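Local coordinates for protoporphyrinogen oxidase (Exiguobacterium sibiricum, PDB 3LOV), which probably catalyses the FAD-dependent, oxygen-consuming oxidation of coproporphyrinogen III to coproporphyrin III in bacterial haem b biosynthesis, at residues A[368-371]-A[372-376]; A[148-151]-A[152-155]; A[158-161]-A[162-166]. All blocks are in the same frame, centred on the assembly; numbering follows the deposited sequence.

Interaction 1: residues A[368-371]-A[372-376]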
loop_
_atom_site.group_PDB
_atom_site.type_symbol
_atom_site.label_atom_id
_atom_site.label_comp_id
_atom_site.label_asym_id
_atom_site.label_seq_id
_atom_site.Cartn_x
_atom_site.Cartn_y
_atom_site.Cartn_z
ATOM N N GLY A 368 -4.466 -10.617 -11.565
ATOM C CA GLY A 368 -4.859 -11.650 -12.480
ATOM C C GLY A 368 -5.574 -12.794 -11.799
ATOM O O GLY A 368 -5.992 -13.731 -12.474
ATOM N N ASN A 369 -5.782 -12.714 -10.482
ATOM C CA ASN A 369 -6.413 -13.807 -9.733
ATOM C C ASN A 369 -7.053 -13.246 -8.475
ATOM O O ASN A 369 -6.453 -13.259 -7.407
ATOM C CB ASN A 369 -5.307 -14.842 -9.435
ATOM C CG ASN A 369 -5.767 -16.046 -8.610
ATOM O OD1 ASN A 369 -6.950 -16.298 -8.425
ATOM N ND2 ASN A 369 -4.775 -16.806 -8.096
ATOM N N ASP A 370 -8.246 -12.674 -8.618
ATOM C CA ASP A 370 -8.906 -12.019 -7.489
ATOM C C ASP A 370 -10.425 -12.206 -7.529
ATOM O O ASP A 370 -11.177 -11.417 -6.925
ATOM C CB ASP A 370 -8.550 -10.515 -7.465
ATOM C CG ASP A 370 -8.984 -9.785 -8.721
ATOM O OD1 ASP A 370 -9.538 -10.436 -9.601
ATOM O OD2 ASP A 370 -8.753 -8.560 -8.848
ATOM N N HIS A 371 -10.872 -13.255 -8.225
ATOM C CA HIS A 371 -12.311 -13.454 -8.421
ATOM C C HIS A 371 -13.049 -13.633 -7.100
ATOM O O HIS A 371 -14.183 -13.213 -6.988
ATOM C CB HIS A 371 -12.583 -14.681 -9.310
ATOM C CG HIS A 371 -12.627 -15.965 -8.554
ATOM N ND1 HIS A 371 -11.486 -16.627 -8.152
ATOM C CD2 HIS A 371 -13.675 -16.700 -8.108
ATOM C CE1 HIS A 371 -11.832 -17.719 -7.494
ATOM N NE2 HIS A 371 -13.152 -17.787 -7.456
ATOM N N LEU A 372 -12.427 -14.295 -6.120
ATOM C CA LEU A 372 -13.053 -14.443 -4.788
ATOM C C LEU A 372 -13.535 -13.130 -4.199
ATOM O O LEU A 372 -14.507 -13.148 -3.442
ATOM C CB LEU A 372 -12.135 -15.096 -3.763
ATOM C CG LEU A 372 -12.176 -16.612 -3.652
ATOM C CD1 LEU A 372 -11.287 -17.030 -2.496
ATOM C CD2 LEU A 372 -13.616 -17.115 -3.465
ATOM N N VAL A 373 -12.874 -12.020 -4.542
ATOM C CA VAL A 373 -13.217 -10.706 -3.964
ATOM C C VAL A 373 -14.624 -10.230 -4.422
ATOM O O VAL A 373 -15.340 -9.545 -3.674
ATOM C CB VAL A 373 -12.150 -9.656 -4.314
ATOM C CG1 VAL A 373 -12.455 -8.369 -3.635
ATOM C CG2 VAL A 373 -10.771 -10.153 -3.879
ATOM N N HIS A 374 -15.024 -10.647 -5.621
ATOM C CA HIS A 374 -16.340 -10.342 -6.175
ATOM C C HIS A 374 -17.420 -11.344 -5.771
ATOM O O HIS A 374 -18.568 -11.141 -6.100
ATOM C CB HIS A 374 -16.280 -10.266 -7.709
ATOM C CG HIS A 374 -15.193 -9.382 -8.236
ATOM N ND1 HIS A 374 -15.415 -8.081 -8.637
ATOM C CD2 HIS A 374 -13.862 -9.602 -8.392
ATOM C CE1 HIS A 374 -14.277 -7.553 -9.056
ATOM N NE2 HIS A 374 -13.314 -8.448 -8.898
ATOM N N GLU A 375 -17.071 -12.417 -5.072
ATOM C CA GLU A 375 -18.066 -13.388 -4.635
ATOM C C GLU A 375 -18.734 -12.930 -3.350
ATOM O O GLU A 375 -18.292 -11.989 -2.698
ATOM C CB GLU A 375 -17.446 -14.780 -4.413
ATOM C CG GLU A 375 -16.828 -15.405 -5.657
ATOM C CD GLU A 375 -17.859 -15.748 -6.757
ATOM O OE1 GLU A 375 -19.006 -16.064 -6.399
ATOM O OE2 GLU A 375 -17.518 -15.704 -7.972
ATOM N N SER A 376 -19.810 -13.614 -2.995
ATOM C CA SER A 376 -20.550 -13.334 -1.758
ATOM C C SER A 376 -19.705 -13.504 -0.504
ATOM O O SER A 376 -18.755 -14.290 -0.508
ATOM C CB SER A 376 -21.731 -14.322 -1.632
ATOM O OG SER A 376 -21.285 -15.632 -1.276
HETATM O O HOH W 1 -11.118 -6.892 -9.468
HETATM O O HOH W 2 -15.743 -14.149 -9.343
#

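Interaction 2: residues A[148-151]-A[152-155]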
loop_
_atom_site.group_PDB
_atom_site.type_symbol
_atom_site.label_atom_id
_atom_site.label_comp_id
_atom_site.label_asym_id
_atom_site.label_seq_id
_atom_site.Cartn_x
_atom_site.Cartn_y
_atom_site.Cartn_z
ATOM N N ILE A 148 15.737 -1.688 -14.356
ATOM C CA ILE A 148 15.226 -2.936 -14.926
ATOM C C ILE A 148 14.330 -3.525 -13.858
ATOM O O ILE A 148 14.411 -3.101 -12.695
ATOM C CB ILE A 148 16.329 -3.969 -15.270
ATOM C CG1 ILE A 148 17.265 -4.180 -14.063
ATOM C CG2 ILE A 148 17.072 -3.563 -16.581
ATOM C CD1 ILE A 148 18.307 -5.357 -14.238
ATOM N N PRO A 149 13.471 -4.492 -14.225
ATOM C CA PRO A 149 12.633 -5.133 -13.202
ATOM C C PRO A 149 13.471 -5.865 -12.140
ATOM O O PRO A 149 14.544 -6.396 -12.464
ATOM C CB PRO A 149 11.803 -6.152 -14.002
ATOM C CG PRO A 149 11.900 -5.719 -15.436
ATOM C CD PRO A 149 13.167 -4.958 -15.593
ATOM N N LEU A 150 12.943 -5.934 -10.918
ATOM C CA LEU A 150 13.625 -6.507 -9.761
ATOM C C LEU A 150 14.043 -7.948 -10.025
ATOM O O LEU A 150 15.132 -8.384 -9.616
ATOM C CB LEU A 150 12.732 -6.416 -8.511
ATOM C CG LEU A 150 13.327 -6.625 -7.103
ATOM C CD1 LEU A 150 14.609 -5.823 -6.895
ATOM C CD2 LEU A 150 12.301 -6.289 -6.032
ATOM N N GLY A 151 13.143 -8.672 -10.679
ATOM C CA GLY A 151 13.322 -10.071 -10.982
ATOM C C GLY A 151 14.405 -10.291 -12.020
ATOM O O GLY A 151 15.118 -11.291 -11.984
ATOM N N GLU A 152 14.493 -9.381 -12.971
ATOM C CA GLU A 152 15.587 -9.403 -13.910
ATOM C C GLU A 152 16.913 -9.064 -13.204
ATOM O O GLU A 152 17.930 -9.631 -13.536
ATOM C CB GLU A 152 15.312 -8.410 -15.021
ATOM C CG GLU A 152 16.188 -8.496 -16.222
ATOM C CD GLU A 152 15.680 -7.593 -17.372
ATOM O OE1 GLU A 152 14.459 -7.526 -17.585
ATOM O OE2 GLU A 152 16.509 -6.969 -18.060
ATOM N N TYR A 153 16.895 -8.148 -12.235
ATOM C CA TYR A 153 18.093 -7.813 -11.499
ATOM C C TYR A 153 18.491 -8.941 -10.599
ATOM O O TYR A 153 19.656 -9.309 -10.547
ATOM C CB TYR A 153 17.858 -6.562 -10.654
ATOM C CG TYR A 153 18.940 -6.252 -9.663
ATOM C CD1 TYR A 153 20.186 -5.885 -10.072
ATOM C CD2 TYR A 153 18.681 -6.271 -8.305
ATOM C CE1 TYR A 153 21.192 -5.556 -9.150
ATOM C CE2 TYR A 153 19.645 -5.958 -7.400
ATOM C CZ TYR A 153 20.907 -5.604 -7.825
ATOM O OH TYR A 153 21.858 -5.296 -6.890
ATOM N N LEU A 154 17.540 -9.463 -9.840
ATOM C CA LEU A 154 17.821 -10.466 -8.834
ATOM C C LEU A 154 18.090 -11.903 -9.343
ATOM O O LEU A 154 18.936 -12.603 -8.779
ATOM C CB LEU A 154 16.701 -10.489 -7.767
ATOM C CG LEU A 154 16.545 -9.304 -6.803
ATOM C CD1 LEU A 154 15.382 -9.561 -5.874
ATOM C CD2 LEU A 154 17.827 -9.055 -5.984
ATOM N N ARG A 155 17.374 -12.367 -10.381
ATOM C CA ARG A 155 17.454 -13.762 -10.769
ATOM C C ARG A 155 18.873 -14.197 -11.200
ATOM O O ARG A 155 19.346 -15.257 -10.806
ATOM C CB ARG A 155 16.413 -14.129 -11.855
ATOM C CG ARG A 155 14.990 -14.289 -11.292
ATOM C CD ARG A 155 13.967 -14.348 -12.383
ATOM N NE ARG A 155 12.609 -14.396 -11.864
ATOM C CZ ARG A 155 11.968 -15.490 -11.469
ATOM N NH1 ARG A 155 12.534 -16.691 -11.511
ATOM N NH2 ARG A 155 10.752 -15.364 -10.985
#

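Interaction 3: residues A[158-161]-A[162-166]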
loop_
_atom_site.group_PDB
_atom_site.type_symbol
_atom_site.label_atom_id
_atom_site.label_comp_id
_atom_site.label_asym_id
_atom_site.label_seq_id
_atom_site.Cartn_x
_atom_site.Cartn_y
_atom_site.Cartn_z
ATOM N N LEU A 158 20.949 -14.389 -7.768
ATOM C CA LEU A 158 20.495 -15.231 -6.664
ATOM C C LEU A 158 19.846 -16.546 -7.108
ATOM O O LEU A 158 19.594 -17.420 -6.269
ATOM C CB LEU A 158 19.475 -14.484 -5.778
ATOM C CG LEU A 158 19.928 -13.207 -5.121
ATOM C CD1 LEU A 158 18.666 -12.407 -4.617
ATOM C CD2 LEU A 158 20.979 -13.510 -4.016
ATOM N N GLY A 159 19.541 -16.671 -8.396
ATOM C CA GLY A 159 18.840 -17.837 -8.911
ATOM C C GLY A 159 17.320 -17.786 -8.773
ATOM O O GLY A 159 16.751 -17.055 -7.936
ATOM N N ASP A 160 16.657 -18.590 -9.593
ATOM C CA ASP A 160 15.193 -18.573 -9.686
ATOM C C ASP A 160 14.513 -19.087 -8.440
ATOM O O ASP A 160 13.526 -18.487 -7.980
ATOM C CB ASP A 160 14.706 -19.398 -10.874
ATOM C CG ASP A 160 15.129 -18.835 -12.197
ATOM O OD1 ASP A 160 15.158 -17.591 -12.414
ATOM O OD2 ASP A 160 15.398 -19.659 -13.081
ATOM N N ALA A 161 15.037 -20.167 -7.871
ATOM C CA ALA A 161 14.451 -20.748 -6.677
ATOM C C ALA A 161 14.314 -19.745 -5.528
ATOM O O ALA A 161 13.259 -19.648 -4.890
ATOM C CB ALA A 161 15.283 -21.993 -6.209
ATOM N N LEU A 162 15.377 -19.002 -5.230
ATOM C CA LEU A 162 15.314 -18.083 -4.055
ATOM C C LEU A 162 14.331 -16.926 -4.345
ATOM O O LEU A 162 13.558 -16.505 -3.490
ATOM C CB LEU A 162 16.709 -17.550 -3.690
ATOM C CG LEU A 162 16.854 -16.644 -2.436
ATOM C CD1 LEU A 162 16.654 -17.434 -1.166
ATOM C CD2 LEU A 162 18.240 -15.916 -2.409
ATOM N N VAL A 163 14.388 -16.400 -5.551
ATOM C CA VAL A 163 13.468 -15.334 -5.947
ATOM C C VAL A 163 12.010 -15.784 -5.820
ATOM O O VAL A 163 11.172 -15.092 -5.203
ATOM C CB VAL A 163 13.755 -14.867 -7.390
ATOM C CG1 VAL A 163 12.584 -14.066 -7.930
ATOM C CG2 VAL A 163 15.015 -14.056 -7.416
ATOM N N GLU A 164 11.721 -16.977 -6.351
ATOM C CA GLU A 164 10.345 -17.516 -6.328
ATOM C C GLU A 164 9.827 -17.949 -4.995
ATOM O O GLU A 164 8.704 -17.619 -4.638
ATOM C CB GLU A 164 10.223 -18.702 -7.303
ATOM C CG GLU A 164 10.430 -18.247 -8.671
ATOM C CD GLU A 164 10.588 -19.336 -9.687
ATOM O OE1 GLU A 164 10.325 -20.521 -9.387
ATOM O OE2 GLU A 164 10.969 -18.973 -10.795
ATOM N N LYS A 165 10.644 -18.691 -4.249
ATOM C CA LYS A 165 10.225 -19.295 -2.994
ATOM C C LYS A 165 10.309 -18.351 -1.810
ATOM O O LYS A 165 9.606 -18.555 -0.795
ATOM C CB LYS A 165 11.047 -20.568 -2.682
ATOM C CG LYS A 165 10.830 -21.689 -3.698
ATOM C CD LYS A 165 11.685 -22.929 -3.382
ATOM C CE LYS A 165 11.290 -24.101 -4.273
ATOM N NZ LYS A 165 11.858 -25.409 -3.795
ATOM N N LEU A 166 11.189 -17.356 -1.871
ATOM C CA LEU A 166 11.341 -16.458 -0.695
ATOM C C LEU A 166 11.151 -14.960 -0.982
ATOM O O LEU A 166 10.331 -14.308 -0.329
ATOM C CB LEU A 166 12.673 -16.719 -0.003
ATOM C CG LEU A 166 12.918 -15.812 1.204
ATOM C CD1 LEU A 166 11.800 -15.945 2.241
ATOM C CD2 LEU A 166 14.314 -16.073 1.775
HETATM O O HOH W 3 17.948 -19.567 -6.079
#

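Interaction 1: residues A[368-371]-A[372-376]
D370 and H371 present their carbonyls to V373 and H374, and two successive i to i+3 bonds curl the chain. V373 N donates a hydrogen bond to D370 O at 3.0 Å, and H374 N does the same to H371 O at 3.0 Å. Both donors stand well out of the carbonyl plane, the second by 52°. A third bond, from E375 N to L372 O, continues the pattern.

Two waters bridge the polar groups, one between two side chains and one between a side chain and the backbone. One donates to D370 OD2 and lies 2.8 Å from H374 NE2, in the plane of the imidazole, so that it joins carboxylate and ring without direct contact. The same OD2 accepts a hydrogen bond from S309 N, which fixes the aspartate against strand 307-318. The other water donates both to H371 O and to E375 OE2, the latter at 2.7 Å.

Van der Waals contact is concentrated at H371. With CG between its own N and carbonyl carbon (chi1 86°), the ring leans forward over L372 N, which lies against one face. L372 CG approaches H371 CE1 at 4.0 Å, and E375 OE2 meets the ring at its edge, 4.0 Å from H371 CD2; the carboxylate and the ring are inclined by 63°. V373, by contrast, is buried, with CG2 3.3 Å from D370 O and its side chain also on M407 and S309, while L372 leans on helix 377-392.

The three bonded turns have the backbone angles of overlapping type I beta turns. They form the connection from strand 357-364 to helix 377-392, where S376 OG caps V379 N, and V373 comes within about 9 Å of the FAD, side chain to cofactor.

Interaction 2: residues A[148-151]-A[152-155]
I148 reaches over P149 to Y153, giving the N-terminus of helix 150-158 a hydrophobic staple: I148, the residue before the N-cap P149, packs against Y153, the fourth residue after that cap. The isoleucine CD1 does the touching, 3.8 Å from Y153 CB. It gets there because CG1 takes the position between the backbone N and the carbonyl carbon (chi1 51°), with the chain then extended across the first turn.

On another flank the carboxylate of E152 turns back towards the two residues ahead of the helix. Its OE1 lies 3.5 Å from P149 CD, and its OE2 meets I148 CG2 at 3.8 Å, the two side chains crossing nearly at right angles. As the third residue after the N-cap, the glutamate may gain from the positive end of the helix dipole. L150 and L154 run side by side in the same direction, L150 CG against L154 CD1 at 3.8 Å.

Beneath these side chains, the bonds from Y153 N to P149 O, from L154 N to L150 O and from R155 N to G151 O set the spacing. The bond from L154 N to L150 O is short, 2.6 Å.

Outward, L154 packs on V163 and I167 of helix 160-172, and L150 on I179 and Y188. The ring of Y153 goes to F191 and V192 of helix 189-198, its OH hydrogen-bonded to E195. The guanidinium of R155 is held by salt bridges, NE with D180 OD1 and NH1 with both D160 OD1 and E164 OE2. Its extended chain passes close along the G151 carbonyl before reaching them: besides accepting from R155 N at 3.0 Å, G151 O lies 3.1 Å from R155 CG.

Interaction 3: residues A[158-161]-A[162-166]
D160 and E164, one helical turn apart, bring the flat carboxylates of this contact. D160 O lies above the plane of the E164 carboxylate, 3.5 Å from E164 CD, and D160 CB is on the same side, 3.8 Å from E164 OE2. The glutamate comes back over the preceding turn because its CG is anti to the carbonyl carbon (chi1 -65°) and the chain beyond is extended.

L158 and L162 supply the apolar part, L162 CD2 fitting against L158 CB at 3.9 Å; both continue into helix 124-135, on L134 and V130. Between them G159, with positive phi, ends helix 150-158 and serves as N-cap of helix 160-172. The new helix starts loosely: the bond from V163 N to G159 O is weak at 3.4 Å, whereas E164 N to D160 O and K165 N to A161 O are both 2.9 Å and nearly straight. A water completes the junction, donating to L158 O and accepting from L162 N at 2.8 Å. K165 runs out alongside A161 O to a salt bridge with E126.

D160 OD1 and E164 OE2 stand 4.7 Å apart, and both are salt-bridged to R155 NH1. That shared cation probably offsets the repulsion of two like charges and would favour their staying ionised.

Interactions 2 and 3 belong to consecutive helices, 150-158 and 160-172, and touch directly: R155 NH1 reaches both D160 OD1 and E164 OE2 at 2.9 Å, while L154 and V163 pack together. Both are partly buried helix starts with leucines turned inward, one opened by proline and a hydrophobic staple, the other by glycine and a bridging water. Interaction 1 stands apart, its nearest atoms about 14 Å from interaction 3 and about 16 Å from interaction 2. It is a surface turn in a strand-to-helix loop, relying on two waters and histidine contacts, with V373 buried and nearer the flavin than either helical contact.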